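Local coordinates for intimin adherence protein (Escherichia coli O157:H7, PDB 3NCX) that probably mediates intimate attachment of the bacterium to host cells by binding the translocated receptor Tir through its C-terminal lectin-like domain, at residues A[104-109]-A[149-154]; A[11-16]-A[85-90]. The protein carries 1 engineered substitution. All coordinates share one frame; numbering follows the deposited sequence.

Interaction 1: residues A[104-109]-A[149-154]; sequences AYYADA and WIKQTS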
loop_
_atom_site.group_PDB
_atom_site.type_symbol
_atom_site.label_atom_id
_atom_site.label_comp_id
_atom_site.label_asym_id
_atom_site.label_seq_id
_atom_site.Cartn_x
_atom_site.Cartn_y
_atom_site.Cartn_z
ATOM N N ALA A 104 -9.650 -5.039 17.841
ATOM C CA ALA A 104 -10.145 -4.389 19.050
ATOM C C ALA A 104 -11.599 -3.961 18.882
ATOM O O ALA A 104 -12.143 -4.009 17.780
ATOM C CB ALA A 104 -9.276 -3.184 19.392
ATOM N N TYR A 105 -12.227 -3.548 19.978
ATOM C CA TYR A 105 -13.579 -3.009 19.915
ATOM C C TYR A 105 -13.507 -1.563 19.443
ATOM O O TYR A 105 -12.443 -0.947 19.494
ATOM C CB TYR A 105 -14.266 -3.096 21.277
ATOM C CG TYR A 105 -14.403 -4.507 21.802
ATOM C CD1 TYR A 105 -14.420 -5.593 20.937
ATOM C CD2 TYR A 105 -14.513 -4.753 23.163
ATOM C CE1 TYR A 105 -14.545 -6.882 21.411
ATOM C CE2 TYR A 105 -14.638 -6.040 23.648
ATOM C CZ TYR A 105 -14.652 -7.102 22.768
ATOM O OH TYR A 105 -14.776 -8.386 23.250
ATOM N N TYR A 106 -14.631 -1.023 18.984
ATOM C CA TYR A 106 -14.636 0.315 18.401
ATOM C C TYR A 106 -13.939 1.346 19.285
ATOM O O TYR A 106 -13.030 2.043 18.834
ATOM C CB TYR A 106 -16.058 0.784 18.082
ATOM C CG TYR A 106 -16.082 2.109 17.351
ATOM C CD1 TYR A 106 -16.096 3.309 18.049
ATOM C CD2 TYR A 106 -16.069 2.157 15.964
ATOM C CE1 TYR A 106 -16.107 4.521 17.385
ATOM C CE2 TYR A 106 -16.080 3.364 15.292
ATOM C CZ TYR A 106 -16.099 4.542 16.007
ATOM O OH TYR A 106 -16.111 5.745 15.341
ATOM N N ALA A 107 -14.375 1.444 20.537
ATOM C CA ALA A 107 -13.819 2.423 21.466
ATOM C C ALA A 107 -12.296 2.316 21.566
ATOM O O ALA A 107 -11.591 3.322 21.534
ATOM C CB ALA A 107 -14.456 2.274 22.836
ATOM N N ASP A 108 -11.799 1.088 21.679
ATOM C CA ASP A 108 -10.366 0.847 21.789
ATOM C C ASP A 108 -9.650 1.166 20.479
ATOM O O ASP A 108 -8.560 1.739 20.480
ATOM C CB ASP A 108 -10.102 -0.603 22.198
ATOM C CG ASP A 108 -8.624 -0.908 22.348
ATOM O OD1 ASP A 108 -7.851 0.020 22.670
ATOM O OD2 ASP A 108 -8.234 -2.078 22.144
ATOM N N ALA A 109 -10.267 0.790 19.365
ATOM C CA ALA A 109 -9.705 1.075 18.050
ATOM C C ALA A 109 -9.526 2.576 17.877
ATOM O O ALA A 109 -8.564 3.032 17.258
ATOM C CB ALA A 109 -10.602 0.517 16.957
ATOM N N TRP A 149 -12.967 -1.132 11.086
ATOM C CA TRP A 149 -13.935 -0.192 11.640
ATOM C C TRP A 149 -14.056 1.047 10.762
ATOM O O TRP A 149 -13.067 1.530 10.214
ATOM C CB TRP A 149 -13.532 0.243 13.054
ATOM C CG TRP A 149 -13.760 -0.785 14.122
ATOM C CD1 TRP A 149 -12.804 -1.441 14.847
ATOM C CD2 TRP A 149 -15.023 -1.268 14.596
ATOM N NE1 TRP A 149 -13.395 -2.301 15.739
ATOM C CE2 TRP A 149 -14.756 -2.216 15.605
ATOM C CE3 TRP A 149 -16.353 -0.992 14.263
ATOM C CZ2 TRP A 149 -15.771 -2.892 16.284
ATOM C CZ3 TRP A 149 -17.359 -1.663 14.938
ATOM C CH2 TRP A 149 -17.061 -2.602 15.937
ATOM N N ILE A 150 -15.275 1.555 10.623
ATOM C CA ILE A 150 -15.496 2.866 10.028
ATOM C C ILE A 150 -15.889 3.809 11.158
ATOM O O ILE A 150 -16.561 3.394 12.101
ATOM C CB ILE A 150 -16.610 2.844 8.953
ATOM C CG1 ILE A 150 -16.082 2.297 7.626
ATOM C CG2 ILE A 150 -17.158 4.243 8.717
ATOM C CD1 ILE A 150 -15.736 0.833 7.649
ATOM N N LYS A 151 -15.458 5.065 11.081
ATOM C CA LYS A 151 -15.821 6.041 12.103
ATOM C C LYS A 151 -17.338 6.160 12.206
ATOM O O LYS A 151 -18.010 6.520 11.238
ATOM C CB LYS A 151 -15.198 7.404 11.809
ATOM C CG LYS A 151 -15.517 8.458 12.858
ATOM C CD LYS A 151 -14.726 9.734 12.629
ATOM C CE LYS A 151 -15.093 10.795 13.651
ATOM N NZ LYS A 151 -14.888 10.315 15.046
ATOM N N GLN A 152 -17.871 5.854 13.384
ATOM C CA GLN A 152 -19.315 5.809 13.590
ATOM C C GLN A 152 -19.967 7.185 13.495
ATOM O O GLN A 152 -19.446 8.170 14.018
ATOM C CB GLN A 152 -19.651 5.154 14.934
ATOM C CG GLN A 152 -19.122 5.899 16.151
ATOM C CD GLN A 152 -19.488 5.219 17.459
ATOM O OE1 GLN A 152 -19.247 5.756 18.539
ATOM N NE2 GLN A 152 -20.073 4.030 17.365
ATOM N N THR A 153 -21.114 7.239 12.825
ATOM C CA THR A 153 -21.870 8.478 12.693
ATOM C C THR A 153 -22.439 8.904 14.042
ATOM O O THR A 153 -22.277 8.208 15.046
ATOM C CB THR A 153 -23.033 8.330 11.694
ATOM O OG1 THR A 153 -24.074 7.537 12.280
ATOM C CG2 THR A 153 -22.555 7.673 10.408
ATOM N N SER A 154 -23.107 10.051 14.057
ATOM C CA SER A 154 -23.718 10.566 15.276
ATOM C C SER A 154 -24.811 9.631 15.784
ATOM O O SER A 154 -24.887 9.342 16.980
ATOM C CB SER A 154 -24.285 11.966 15.032
ATOM O OG SER A 154 -25.076 11.992 13.857
#
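Y106, in the first turn of helix 106-112, touches W149, I150, K151 and Q152 in succession. The backbone at the helix start puts CB over the indole: Y106 CB lies 3.9 Å from the centroid of the W149 six-membered ring, almost on its normal, a CH-pi contact. A chi1 of -174°, with CG anti to the backbone N and beside the carbonyl carbon, then directs the phenol from there toward I150 and Q152. The phenol turns an edge toward the same indole face in an offset edge-to-face pair with the planes at 89°, and Y106 CD2 comes to 3.6 Å from W149 CE3. On that edge, CE2 meets the carbonyl of the next residue, Y106 CE2 to I150 O being 3.2 Å, with the oxygen in the ring plane. CE1, on the other edge, lies beneath the Q152 amide, which stacks over one face of the phenol at 27° to its plane; Y106 CE1 is 3.5 Å from Q152 CD. Q152 reaches this place with CG in the crowded position between its backbone N and carbonyl carbon, then extends so that NE2 makes a weak hydrogen bond to V161 O.

In the intimin C-type lectin domain, this ties the start of a helix to the loop leading from strand 147-149 to helix 154-159. L117, V178 and S162 also touch the buried tyrosine.

At the tip, the hydroxyl accepts a hydrogen bond from the backbone, Q152 N to Y106 OH at 2.6 Å, while CA and the first carbons of the K151 side chain lie against it. The indole has a further hold of its own: W149 NE1 donates in its ring plane to A104 O at 2.9 Å, nearly straight although the donor stands above the carbonyl plane, and A109 CB lies 3.6 Å from W149 CD1.

Interaction 2: residues A[11-16]-A[85-90]; sequences LKIDNK and QTVSYT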
loop_
_atom_site.group_PDB
_atom_site.type_symbol
_atom_site.label_atom_id
_atom_site.label_comp_id
_atom_site.label_asym_id
_atom_site.label_seq_id
_atom_site.Cartn_x
_atom_site.Cartn_y
_atom_site.Cartn_z
ATOM N N LEU A 11 19.611 4.050 -19.759
ATOM C CA LEU A 11 18.788 3.466 -18.711
ATOM C C LEU A 11 17.572 4.341 -18.429
ATOM O O LEU A 11 17.680 5.566 -18.358
ATOM C CB LEU A 11 19.614 3.284 -17.435
ATOM C CG LEU A 11 18.907 2.681 -16.222
ATOM C CD1 LEU A 11 18.381 1.292 -16.543
ATOM C CD2 LEU A 11 19.851 2.640 -15.033
ATOM N N LYS A 12 16.417 3.702 -18.267
ATOM C CA LYS A 12 15.165 4.415 -18.046
ATOM C C LYS A 12 14.233 3.623 -17.132
ATOM O O LYS A 12 13.947 2.452 -17.389
ATOM C CB LYS A 12 14.472 4.682 -19.385
ATOM C CG LYS A 12 13.075 5.274 -19.267
ATOM C CD LYS A 12 13.118 6.766 -18.977
ATOM C CE LYS A 12 11.739 7.300 -18.613
ATOM N NZ LYS A 12 10.725 7.015 -19.667
ATOM N N ILE A 13 13.766 4.261 -16.064
ATOM C CA ILE A 13 12.769 3.645 -15.193
ATOM C C ILE A 13 11.358 3.993 -15.664
ATOM O O ILE A 13 10.966 5.162 -15.682
ATOM C CB ILE A 13 12.940 4.072 -13.723
ATOM C CG1 ILE A 13 14.188 3.425 -13.121
ATOM C CG2 ILE A 13 11.719 3.675 -12.910
ATOM C CD1 ILE A 13 14.387 3.744 -11.654
ATOM N N ASP A 14 10.603 2.969 -16.049
ATOM C CA ASP A 14 9.247 3.156 -16.553
ATOM C C ASP A 14 8.364 3.876 -15.541
ATOM O O ASP A 14 8.296 3.488 -14.373
ATOM C CB ASP A 14 8.624 1.806 -16.921
ATOM C CG ASP A 14 8.137 1.758 -18.358
ATOM O OD1 ASP A 14 6.996 2.197 -18.616
ATOM O OD2 ASP A 14 8.898 1.279 -19.227
ATOM N N ASN A 15 7.689 4.926 -15.995
ATOM C CA ASN A 15 6.744 5.647 -15.151
ATOM C C ASN A 15 5.500 4.806 -14.885
ATOM O O ASN A 15 4.766 5.040 -13.924
ATOM C CB ASN A 15 6.361 6.979 -15.794
ATOM C CG ASN A 15 5.315 7.728 -14.997
ATOM O OD1 ASN A 15 5.607 8.285 -13.937
ATOM N ND2 ASN A 15 4.086 7.749 -15.503
ATOM N N LYS A 16 5.273 3.823 -15.748
ATOM C CA LYS A 16 4.161 2.900 -15.588
ATOM C C LYS A 16 4.540 1.833 -14.565
ATOM O O LYS A 16 5.503 1.091 -14.755
ATOM C CB LYS A 16 3.819 2.246 -16.928
ATOM C CG LYS A 16 2.363 1.834 -17.076
ATOM C CD LYS A 16 1.508 2.984 -17.601
ATOM C CE LYS A 16 1.927 3.386 -19.011
ATOM N NZ LYS A 16 1.059 4.459 -19.578
ATOM N N GLN A 85 25.141 2.595 -15.295
ATOM C CA GLN A 85 24.162 3.671 -15.409
ATOM C C GLN A 85 23.266 3.697 -14.178
ATOM O O GLN A 85 22.900 2.651 -13.645
ATOM C CB GLN A 85 23.308 3.519 -16.669
ATOM C CG GLN A 85 24.042 3.785 -17.971
ATOM C CD GLN A 85 23.100 3.883 -19.158
ATOM O OE1 GLN A 85 22.450 4.908 -19.366
ATOM N NE2 GLN A 85 23.021 2.815 -19.942
ATOM N N THR A 86 22.916 4.894 -13.727
ATOM C CA THR A 86 22.036 5.043 -12.576
ATOM C C THR A 86 20.932 6.056 -12.853
ATOM O O THR A 86 21.192 7.172 -13.308
ATOM C CB THR A 86 22.816 5.444 -11.310
ATOM O OG1 THR A 86 23.657 4.356 -10.905
ATOM C CG2 THR A 86 21.861 5.783 -10.176
ATOM N N VAL A 87 19.697 5.653 -12.576
ATOM C CA VAL A 87 18.536 6.494 -12.822
ATOM C C VAL A 87 17.641 6.557 -11.587
ATOM O O VAL A 87 17.477 5.564 -10.878
ATOM C CB VAL A 87 17.735 5.985 -14.039
ATOM C CG1 VAL A 87 16.247 6.196 -13.837
ATOM C CG2 VAL A 87 18.218 6.664 -15.314
ATOM N N SER A 88 17.068 7.729 -11.333
ATOM C CA SER A 88 16.221 7.932 -10.162
ATOM C C SER A 88 14.732 7.902 -10.497
ATOM O O SER A 88 14.305 8.417 -11.530
ATOM C CB SER A 88 16.563 9.256 -9.474
ATOM O OG SER A 88 17.874 9.237 -8.943
ATOM N N TYR A 89 13.954 7.290 -9.609
ATOM C CA TYR A 89 12.497 7.321 -9.680
ATOM C C TYR A 89 11.947 7.759 -8.326
ATOM O O TYR A 89 12.159 7.086 -7.321
ATOM C CB TYR A 89 11.937 5.948 -10.056
ATOM C CG TYR A 89 10.441 5.830 -9.864
ATOM C CD1 TYR A 89 9.911 5.376 -8.663
ATOM C CD2 TYR A 89 9.558 6.178 -10.878
ATOM C CE1 TYR A 89 8.545 5.272 -8.478
ATOM C CE2 TYR A 89 8.189 6.076 -10.703
ATOM C CZ TYR A 89 7.688 5.622 -9.500
ATOM O OH TYR A 89 6.327 5.519 -9.317
ATOM N N THR A 90 11.242 8.886 -8.300
ATOM C CA THR A 90 10.790 9.465 -7.037
ATOM C C THR A 90 9.379 9.039 -6.630
ATOM O O THR A 90 8.469 8.978 -7.458
ATOM C CB THR A 90 10.865 11.002 -7.061
ATOM O OG1 THR A 90 10.068 11.504 -8.140
ATOM C CG2 THR A 90 12.301 11.459 -7.246
#
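Segments 11-16 and 85-90 run nearly the same way, 22° apart, and they meet through side chains with no backbone-to-backbone hydrogen bond between them. L11 and I13 from the first segment alternate with Q85, V87 and Y89 from the second, so that V87 sits between the two aliphatic chains. L11, with CG anti to its backbone N, crosses V87 obliquely; L11 CD2 lies 4.1 Å from V87 CB, and the same methyl reaches back to 3.4 Å from the backbone oxygen Q85 O. V87 sends its two methyls to different neighbours. V87 CG2 turns to the backbone, 3.3 Å from L11 O, whereas V87 CG1 packs 3.5 Å from I13 CG1, where the two side chains slide past each other in opposite directions. In I13, CG1 packs on V87 and CG2, anti to the backbone N, on Y89, while CD1, at the end of the CG1 branch, reaches Y89 CB as well as the V87 backbone, so that both branches meet the tyrosine. I13 and Y89 cross at about a right angle, and I13 CG2 stops 3.7 Å from Y89 CB, so the root of the aromatic side chain does most of the touching.

At the other end a polar group closes the row. The amide oxygen of Q85 accepts from the backbone, L11 N to Q85 OE1 at 3.0 Å, nearly straight at 172° but with the donor well above the carbonyl plane. The amide nitrogen is held by D83, which helps to fix the group's rotation. Strand 12-13 pairs with 37-43 and strand 86-91 with 75-81, and W51 and A79 also touch I13; such interleaved side chains between strands of two sheets are characteristic of the core of an Ig-like beta sandwich, here the bacterial group 2 type.

The two contacts follow one another along the chain, since interaction 2 closes before interaction 1 opens. Their centres lie 42 Å apart and their nearest atoms about 28 Å apart, on opposite sides of the centre of the chain, so they do not touch. Interaction 2 packs two sheets of the Ig-like part together mainly with apolar side chains, closed at one end by a glutamine amide, whereas interaction 1, in the lectin-like part, holds a helix start against a loop with aromatic rings and hydrogen bonds. Together they illustrate two ways of joining segments distant in sequence within one elongated molecule. Tir binding is expected of the lectin-like part, but neither contact can be assigned to that surface here.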